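Local structure of bartonella effector protein (Bep) substrate of VirB T4SS (Bartonella sp. 1-1C, 4PY3) at residues Y107-L117 with V147-F155. The protein is a host-targeted bacterial effector whose N-terminal Fic domain, present here, belongs to a family whose members transfer AMP from ATP to protein threonine or tyrosine side chains. Sequence-based numbering, arbitrary orientation.
Sequences YVQGNDIQENL and VFLNSIAPF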
loop_
_atom_site.group_PDB
_atom_site.type_symbol
_atom_site.label_atom_id
_atom_site.label_comp_id
_atom_site.label_asym_id
_atom_site.label_seq_id
_atom_site.Cartn_x
_atom_site.Cartn_y
_atom_site.Cartn_z
ATOM N N TYR A 107 -11.401 4.914 5.511
ATOM C CA TYR A 107 -11.008 3.982 4.471
ATOM C C TYR A 107 -12.106 2.938 4.367
ATOM O O TYR A 107 -13.024 2.916 5.176
ATOM C CB TYR A 107 -9.689 3.296 4.804
ATOM C CG TYR A 107 -8.493 4.207 4.782
ATOM C CD1 TYR A 107 -7.991 4.706 3.580
ATOM C CD2 TYR A 107 -7.843 4.559 5.970
ATOM C CE1 TYR A 107 -6.887 5.540 3.556
ATOM C CE2 TYR A 107 -6.736 5.386 5.955
ATOM C CZ TYR A 107 -6.265 5.872 4.754
ATOM O OH TYR A 107 -5.179 6.700 4.740
ATOM N N VAL A 108 -12.009 2.072 3.374
ATOM C CA VAL A 108 -12.997 1.016 3.185
ATOM C C VAL A 108 -13.197 0.215 4.474
ATOM O O VAL A 108 -12.230 -0.175 5.137
ATOM C CB VAL A 108 -12.582 0.082 2.029
ATOM C CG1 VAL A 108 -13.364 -1.218 2.053
ATOM C CG2 VAL A 108 -12.767 0.788 0.683
ATOM N N GLN A 109 -14.457 0.011 4.847
ATOM C CA GLN A 109 -14.798 -0.791 6.021
ATOM C C GLN A 109 -14.267 -2.205 5.867
ATOM O O GLN A 109 -14.242 -2.743 4.754
ATOM C CB GLN A 109 -16.317 -0.857 6.224
ATOM C CG GLN A 109 -17.030 0.476 6.495
ATOM C CD GLN A 109 -18.348 0.232 7.229
ATOM O OE1 GLN A 109 -19.058 -0.739 6.943
ATOM N NE2 GLN A 109 -18.662 1.086 8.198
ATOM N N GLY A 110 -13.865 -2.801 6.989
ATOM C CA GLY A 110 -13.269 -4.133 7.003
ATOM C C GLY A 110 -14.072 -5.182 6.257
ATOM O O GLY A 110 -13.506 -5.980 5.508
ATOM N N ASN A 111 -15.389 -5.152 6.428
ATOM C CA ASN A 111 -16.273 -6.117 5.783
ATOM C C ASN A 111 -16.326 -6.027 4.252
ATOM O O ASN A 111 -16.771 -6.967 3.597
ATOM C CB ASN A 111 -17.687 -5.994 6.353
ATOM N N ASP A 112 -15.877 -4.901 3.693
ATOM C CA ASP A 112 -15.861 -4.681 2.239
ATOM C C ASP A 112 -14.473 -4.809 1.616
ATOM O O ASP A 112 -14.312 -4.596 0.415
ATOM C CB ASP A 112 -16.376 -3.274 1.925
ATOM C CG ASP A 112 -17.832 -3.090 2.275
ATOM O OD1 ASP A 112 -18.600 -4.066 2.188
ATOM O OD2 ASP A 112 -18.212 -1.949 2.599
ATOM N N ILE A 113 -13.463 -5.100 2.420
ATOM C CA ILE A 113 -12.093 -5.130 1.914
ATOM C C ILE A 113 -11.933 -6.174 0.820
ATOM O O ILE A 113 -11.367 -5.876 -0.233
ATOM C CB ILE A 113 -11.067 -5.364 3.045
ATOM C CG1 ILE A 113 -10.891 -4.067 3.844
ATOM C CG2 ILE A 113 -9.728 -5.817 2.482
ATOM C CD1 ILE A 113 -9.914 -4.155 4.997
ATOM N N GLN A 114 -12.448 -7.377 1.064
ATOM C CA GLN A 114 -12.285 -8.486 0.123
ATOM C C GLN A 114 -12.942 -8.213 -1.219
ATOM O O GLN A 114 -12.346 -8.476 -2.261
ATOM C CB GLN A 114 -12.841 -9.796 0.686
ATOM C CG GLN A 114 -12.037 -10.372 1.829
ATOM C CD GLN A 114 -10.577 -10.610 1.483
ATOM O OE1 GLN A 114 -9.830 -9.833 1.961
ATOM N NE2 GLN A 114 -10.161 -11.642 0.689
ATOM N N GLU A 115 -14.157 -7.673 -1.187
ATOM C CA GLU A 115 -14.892 -7.381 -2.421
ATOM C C GLU A 115 -14.143 -6.315 -3.226
ATOM O O GLU A 115 -14.015 -6.435 -4.438
ATOM C CB GLU A 115 -16.341 -6.962 -2.147
ATOM N N ASN A 116 -13.637 -5.289 -2.543
ATOM C CA ASN A 116 -12.867 -4.236 -3.204
ATOM C C ASN A 116 -11.548 -4.731 -3.781
ATOM O O ASN A 116 -11.179 -4.352 -4.897
ATOM C CB ASN A 116 -12.628 -3.060 -2.255
ATOM C CG ASN A 116 -13.810 -2.109 -2.204
ATOM O OD1 ASN A 116 -13.940 -1.220 -3.043
ATOM N ND2 ASN A 116 -14.681 -2.297 -1.229
ATOM N N LEU A 117 -10.834 -5.561 -3.030
ATOM C CA LEU A 117 -9.582 -6.132 -3.524
ATOM C C LEU A 117 -9.849 -7.028 -4.730
ATOM O O LEU A 117 -9.082 -7.014 -5.691
ATOM C CB LEU A 117 -8.859 -6.931 -2.443
ATOM C CG LEU A 117 -8.151 -6.129 -1.347
ATOM C CD1 LEU A 117 -7.559 -7.082 -0.335
ATOM C CD2 LEU A 117 -7.057 -5.217 -1.897
ATOM N N VAL A 147 -5.396 5.459 -6.775
ATOM C CA VAL A 147 -6.387 6.134 -5.932
ATOM C C VAL A 147 -7.352 5.118 -5.314
ATOM O O VAL A 147 -7.660 5.179 -4.124
ATOM C CB VAL A 147 -7.182 7.194 -6.734
ATOM C CG1 VAL A 147 -8.463 7.600 -6.009
ATOM C CG2 VAL A 147 -6.308 8.413 -6.986
ATOM N N PHE A 148 -7.821 4.186 -6.139
ATOM C CA PHE A 148 -8.745 3.162 -5.682
ATOM C C PHE A 148 -8.121 2.310 -4.559
ATOM O O PHE A 148 -8.685 2.190 -3.475
ATOM C CB PHE A 148 -9.185 2.284 -6.861
ATOM C CG PHE A 148 -10.113 1.159 -6.472
ATOM C CD1 PHE A 148 -11.168 1.373 -5.597
ATOM C CD2 PHE A 148 -9.934 -0.114 -6.991
ATOM C CE1 PHE A 148 -12.017 0.340 -5.234
ATOM C CE2 PHE A 148 -10.781 -1.150 -6.630
ATOM C CZ PHE A 148 -11.821 -0.926 -5.751
ATOM N N LEU A 149 -6.941 1.759 -4.818
ATOM C CA LEU A 149 -6.262 0.913 -3.850
ATOM C C LEU A 149 -5.955 1.670 -2.566
ATOM O O LEU A 149 -6.109 1.136 -1.463
ATOM C CB LEU A 149 -4.965 0.353 -4.430
ATOM C CG LEU A 149 -4.179 -0.553 -3.475
ATOM C CD1 LEU A 149 -5.022 -1.731 -3.008
ATOM C CD2 LEU A 149 -2.905 -1.064 -4.126
ATOM N N ASN A 150 -5.519 2.914 -2.716
ATOM C CA ASN A 150 -5.222 3.745 -1.567
ATOM C C ASN A 150 -6.417 3.887 -0.626
ATOM O O ASN A 150 -6.260 3.851 0.599
ATOM C CB ASN A 150 -4.757 5.130 -1.987
ATOM C CG ASN A 150 -4.354 5.969 -0.792
ATOM O OD1 ASN A 150 -3.335 5.711 -0.154
ATOM N ND2 ASN A 150 -5.175 6.947 -0.451
ATOM N N SER A 151 -7.613 4.006 -1.202
ATOM C CA SER A 151 -8.833 4.161 -0.402
ATOM C C SER A 151 -9.254 2.869 0.320
ATOM O O SER A 151 -10.011 2.908 1.301
ATOM C CB SER A 151 -9.984 4.635 -1.284
ATOM O OG SER A 151 -10.403 3.587 -2.134
ATOM N N ILE A 152 -8.748 1.734 -0.148
ATOM C CA ILE A 152 -9.000 0.448 0.501
ATOM C C ILE A 152 -8.179 0.300 1.793
ATOM O O ILE A 152 -8.693 -0.140 2.818
ATOM C CB ILE A 152 -8.673 -0.729 -0.429
ATOM C CG1 ILE A 152 -9.509 -0.619 -1.717
ATOM C CG2 ILE A 152 -8.935 -2.060 0.279
ATOM C CD1 ILE A 152 -9.221 -1.683 -2.754
ATOM N N ALA A 153 -6.893 0.636 1.703
ATOM C CA ALA A 153 -5.963 0.529 2.818
ATOM C C ALA A 153 -6.132 -0.814 3.518
ATOM O O ALA A 153 -6.448 -0.873 4.717
ATOM C CB ALA A 153 -6.173 1.673 3.785
ATOM N N PRO A 154 -5.898 -1.910 2.774
ATOM C CA PRO A 154 -6.198 -3.245 3.266
ATOM C C PRO A 154 -5.409 -3.708 4.505
ATOM O O PRO A 154 -5.873 -4.633 5.201
ATOM C CB PRO A 154 -5.860 -4.120 2.072
ATOM C CG PRO A 154 -4.736 -3.405 1.418
ATOM C CD PRO A 154 -5.082 -1.954 1.555
ATOM N N PHE A 155 -4.250 -3.117 4.776
ATOM C CA PHE A 155 -3.442 -3.532 5.941
ATOM C C PHE A 155 -3.603 -2.599 7.139
ATOM O O PHE A 155 -3.953 -1.436 6.989
ATOM C CB PHE A 155 -1.966 -3.638 5.572
ATOM C CG PHE A 155 -1.713 -4.506 4.376
ATOM C CD1 PHE A 155 -1.697 -5.880 4.500
ATOM C CD2 PHE A 155 -1.511 -3.944 3.129
ATOM C CE1 PHE A 155 -1.478 -6.687 3.402
ATOM C CE2 PHE A 155 -1.298 -4.744 2.026
ATOM C CZ PHE A 155 -1.288 -6.118 2.158
#
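The entry to the Fic signature loop, where Y107 and V108 meet S151, I152 and A153, lies at the C-terminal end of helix 135-152. V108 N donates to S151 O over 3.0 Å, with an N-H...O angle of 159° and the donor almost in line with the carbonyl. Next to this bond the Y107 ring lies against A153, whose CB sits over one ring face, 3.7 Å from the centroid, a CH-pi contact. S151 O meets the same ring at its edge, 3.5 Å from Y107 CD1. CG of Y107 stands anti to the carbonyl carbon (chi1 -68°), which turns the ring toward this helix end.

A153, with positive phi, is the first residue after the helix to leave helical backbone angles. With P154 and F155 it begins a sequence matching the HPFxxGN part of the Fic motif, A153 falling at the histidine position. R81 bridges the two segments, its NH2 hydrogen-bonding to V108 O and I152 O and its NE to A153 O.

Farther on, the segments 113-117 and 147-152 run antiparallel, their N-to-C directions 167° apart and their axes 10.5 Å apart at closest approach. The I152 side chain lies between them: its CD1 meets N116 CB at 3.7 Å and also covers one face of the F148 ring, offset toward the rim. N116 ND2 donates to D112 O at 2.9 Å, lying above that carbonyl's plane, while N116 N reaches the oxygen from the opposite face. This bond fixes the amide's rotation and leaves N116 OD1 at the edge of F148, 3.3 Å from CE1. Deeper in, L117 straddles two apolar partners, CD2 meeting L149 CD1 and CD1 meeting P154 CB at 4.2 Å. L149 also touches L62 of helix 59-70 and F167 of helix 159-173.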